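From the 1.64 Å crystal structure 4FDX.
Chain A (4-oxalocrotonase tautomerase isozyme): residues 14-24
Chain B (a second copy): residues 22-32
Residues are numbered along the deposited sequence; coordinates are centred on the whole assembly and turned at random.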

# COMPACT_ATOMS: atom_id res chain seq x y z
N GLU A 14 -16.69 18.32 0.68
CA GLU A 14 -16.03 19.48 -0.03
C GLU A 14 -14.51 19.49 0.01
O GLU A 14 -13.88 19.84 -1.02
CB GLU A 14 -16.53 20.85 0.49
CG GLU A 14 -17.86 21.25 -0.06
CD GLU A 14 -19.06 20.61 0.67
OE1 GLU A 14 -18.91 20.13 1.82
OE2 GLU A 14 -20.17 20.62 0.07
N GLN A 15 -13.95 19.20 1.18
CA GLN A 15 -12.55 19.31 1.40
C GLN A 15 -11.87 18.13 0.66
O GLN A 15 -10.82 18.33 0.01
CB GLN A 15 -12.20 19.20 2.87
CG GLN A 15 -12.54 20.42 3.73
CD GLN A 15 -12.42 20.01 5.22
OE1 GLN A 15 -13.23 19.19 5.75
NE2 GLN A 15 -11.39 20.57 5.91
N LYS A 16 -12.46 16.93 0.75
CA LYS A 16 -11.91 15.75 -0.00
C LYS A 16 -11.95 16.02 -1.49
O LYS A 16 -10.95 15.78 -2.21
CB LYS A 16 -12.66 14.52 0.38
CG LYS A 16 -12.26 14.04 1.75
CD LYS A 16 -13.34 13.04 2.14
CE LYS A 16 -13.33 12.82 3.61
NZ LYS A 16 -14.22 11.66 3.88
N ARG A 17 -13.06 16.59 -1.99
CA ARG A 17 -13.19 16.91 -3.40
C ARG A 17 -12.18 17.99 -3.82
O ARG A 17 -11.57 17.82 -4.87
CB ARG A 17 -14.64 17.38 -3.74
CG ARG A 17 -15.66 16.21 -3.70
CD ARG A 17 -17.04 16.69 -4.19
NE ARG A 17 -18.00 15.57 -4.11
CZ ARG A 17 -19.29 15.71 -4.47
NH1 ARG A 17 -19.70 16.89 -4.94
NH2 ARG A 17 -20.17 14.72 -4.35
N ASN A 18 -12.02 19.08 -3.08
CA ASN A 18 -10.99 20.09 -3.33
C ASN A 18 -9.54 19.50 -3.37
O ASN A 18 -8.76 19.79 -4.27
CB ASN A 18 -10.99 21.13 -2.24
CG ASN A 18 -12.17 22.06 -2.33
OD1 ASN A 18 -12.87 22.09 -3.34
ND2 ASN A 18 -12.41 22.76 -1.24
N ALA A 19 -9.30 18.55 -2.45
CA ALA A 19 -7.97 17.91 -2.39
C ALA A 19 -7.76 17.04 -3.64
O ALA A 19 -6.65 17.13 -4.25
CB ALA A 19 -7.80 17.04 -1.11
N VAL A 20 -8.75 16.24 -4.03
CA VAL A 20 -8.47 15.38 -5.23
C VAL A 20 -8.35 16.21 -6.53
O VAL A 20 -7.48 15.94 -7.37
CB VAL A 20 -9.38 14.18 -5.43
CG1 VAL A 20 -9.35 13.28 -4.15
CG2 VAL A 20 -10.76 14.61 -5.86
N ALA A 21 -9.08 17.33 -6.64
CA ALA A 21 -8.87 18.25 -7.74
C ALA A 21 -7.53 18.86 -7.75
O ALA A 21 -6.86 18.85 -8.79
CB ALA A 21 -9.99 19.35 -7.76
N ALA A 22 -7.07 19.37 -6.62
CA ALA A 22 -5.84 20.10 -6.56
C ALA A 22 -4.66 19.18 -6.75
O ALA A 22 -3.64 19.53 -7.44
CB ALA A 22 -5.74 20.82 -5.20
N ILE A 23 -4.71 17.97 -6.13
CA ILE A 23 -3.58 17.03 -6.31
C ILE A 23 -3.52 16.57 -7.79
O ILE A 23 -2.39 16.45 -8.37
CB ILE A 23 -3.77 15.79 -5.39
CG1 ILE A 23 -3.53 16.21 -3.93
CG2 ILE A 23 -2.86 14.65 -5.85
CD1 ILE A 23 -4.08 15.16 -2.94
N THR A 24 -4.69 16.30 -8.40
CA THR A 24 -4.70 15.94 -9.85
C THR A 24 -4.08 17.01 -10.69
O THR A 24 -3.23 16.72 -11.50
CB THR A 24 -6.11 15.57 -10.30
OG1 THR A 24 -6.53 14.45 -9.47
CG2 THR A 24 -6.05 15.14 -11.81
N ALA B 22 4.56 20.26 -5.49
CA ALA B 22 3.25 20.66 -5.91
C ALA B 22 2.18 19.87 -5.18
O ALA B 22 1.19 20.44 -4.71
CB ALA B 22 3.17 20.51 -7.43
N ILE B 23 2.41 18.56 -5.03
CA ILE B 23 1.42 17.75 -4.28
C ILE B 23 1.34 18.21 -2.83
O ILE B 23 0.26 18.32 -2.24
CB ILE B 23 1.72 16.20 -4.39
CG1 ILE B 23 1.49 15.76 -5.84
CG2 ILE B 23 0.85 15.38 -3.41
CD1 ILE B 23 2.08 14.37 -6.17
N THR B 24 2.49 18.45 -2.23
CA THR B 24 2.52 18.88 -0.81
C THR B 24 1.73 20.16 -0.62
O THR B 24 0.87 20.20 0.23
CB THR B 24 3.97 19.07 -0.35
OG1 THR B 24 4.62 17.74 -0.41
CG2 THR B 24 4.03 19.52 1.09
N GLU B 25 2.00 21.16 -1.46
CA GLU B 25 1.28 22.43 -1.31
C GLU B 25 -0.22 22.29 -1.61
O GLU B 25 -1.02 22.96 -0.92
CB GLU B 25 1.99 23.46 -2.20
CG GLU B 25 3.40 23.81 -1.70
CD GLU B 25 3.52 24.22 -0.22
OE1 GLU B 25 2.57 24.77 0.39
OE2 GLU B 25 4.58 23.97 0.38
N ALA B 26 -0.60 21.39 -2.54
CA ALA B 26 -2.02 21.10 -2.82
C ALA B 26 -2.70 20.59 -1.55
O ALA B 26 -3.80 21.01 -1.24
CB ALA B 26 -2.16 20.08 -3.97
N VAL B 27 -2.00 19.72 -0.81
CA VAL B 27 -2.57 19.04 0.40
C VAL B 27 -2.63 20.10 1.53
O VAL B 27 -3.67 20.23 2.18
CB VAL B 27 -1.68 17.84 0.75
CG1 VAL B 27 -2.00 17.34 2.18
CG2 VAL B 27 -2.00 16.72 -0.23
N VAL B 28 -1.53 20.84 1.73
CA VAL B 28 -1.49 21.90 2.75
C VAL B 28 -2.72 22.83 2.56
O VAL B 28 -3.45 23.09 3.53
CB VAL B 28 -0.16 22.65 2.62
CG1 VAL B 28 -0.20 23.95 3.47
CG2 VAL B 28 0.99 21.82 3.13
N ARG B 29 -2.99 23.27 1.32
CA ARG B 29 -3.99 24.30 1.07
C ARG B 29 -5.38 23.77 1.25
O ARG B 29 -6.22 24.41 1.90
CB ARG B 29 -3.79 24.89 -0.32
CG ARG B 29 -4.87 25.95 -0.52
CD ARG B 29 -4.78 26.62 -1.89
NE ARG B 29 -4.87 25.69 -3.02
CZ ARG B 29 -3.82 25.12 -3.61
NH1 ARG B 29 -2.58 25.31 -3.15
NH2 ARG B 29 -4.01 24.32 -4.63
N THR B 30 -5.66 22.58 0.74
CA THR B 30 -7.01 22.02 0.67
C THR B 30 -7.42 21.28 1.95
O THR B 30 -8.65 21.18 2.25
CB THR B 30 -7.21 21.04 -0.50
OG1 THR B 30 -6.28 19.95 -0.42
CG2 THR B 30 -7.04 21.78 -1.80
N LEU B 31 -6.42 20.80 2.70
CA LEU B 31 -6.66 20.08 3.93
C LEU B 31 -6.31 20.81 5.20
O LEU B 31 -6.53 20.22 6.28
CB LEU B 31 -6.02 18.70 3.90
CG LEU B 31 -6.49 17.82 2.72
CD1 LEU B 31 -5.77 16.48 2.61
CD2 LEU B 31 -8.01 17.56 2.67
N ASP B 32 -5.75 22.00 5.10
CA ASP B 32 -5.45 22.86 6.23
C ASP B 32 -4.55 22.12 7.25
O ASP B 32 -4.91 21.95 8.41
CB ASP B 32 -6.79 23.25 6.87
CG ASP B 32 -6.66 24.34 7.85
OD1 ASP B 32 -5.88 25.29 7.60
OD2 ASP B 32 -7.34 24.19 8.88
O HOH W 1 -10.64 22.66 0.97
O HOH W 2 -2.93 22.28 -7.23

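Chain A is helical throughout its stretch and chain B from 22 to 31; Asp32(B) leaves the helix with positive phi. The helix axes run nearly antiparallel, 160° between N-to-C directions, with a closest approach of 8.6 Å. Alanines and a threonine occupy two of the points where the backbones come near: the CA atoms of Ala19(A) and Thr30(B) lie 5.2 Å apart and those of Ala22(A) and Ala26(B) 5.4 Å, as are the CA atoms of Ile23(A) and Ile23(B). No direct hydrogen bond crosses the contact, which buries 451 Å² in all; van der Waals packing and two waters join the helices.

Along chain A, Gln15(A) comes first. Its carbonyl O lies 3.9 Å from CD2 of Leu31(B), a leucine whose end reaches nearer to chain A than its sideways CA-to-CB bond would suggest. One turn on, Asn18(A), an exposed residue, adds a water-mediated polar link: water 1 accepts from Asn18(A) ND2 and donates to Thr30(B) O, both at 2.8 Å, bridging side chain to backbone.

Ala19(A) packs its CB against Leu31(B) CD2 at 3.8 Å, while its CA approaches Thr30(B) OG1 to 3.3 Å. Thr30(B) OG1 donates back to its own helix, to Ala26(B) O at 2.8 Å, with chi1 of Thr30(B) at 58° (p). The methyl of Thr30(B) also takes part, its CG2 lying 3.8 Å from Ala22(A) CB.

Ala22(A) and Ala26(B) point toward the opposing helix and meet CB to CB at 3.9 Å. The Ala22(A) carbonyl O receives a hydrogen bond from water 2 at 2.8 Å; the same water accepts a weak one from Arg29(B) NH2 at 3.5 Å.

Ile23(A) closes the apolar seam. Its CD1 reaches Val27(B) CG2 at 3.8 Å, its CG1 lies 4.1 Å from Ala26(B) CB, and its CG2 stands 4.5 Å from CG1 of Ile23(B), the same residue in the second copy. Thr24(A) then points away, its OG1 donating to Val20(A) O at 2.7 Å.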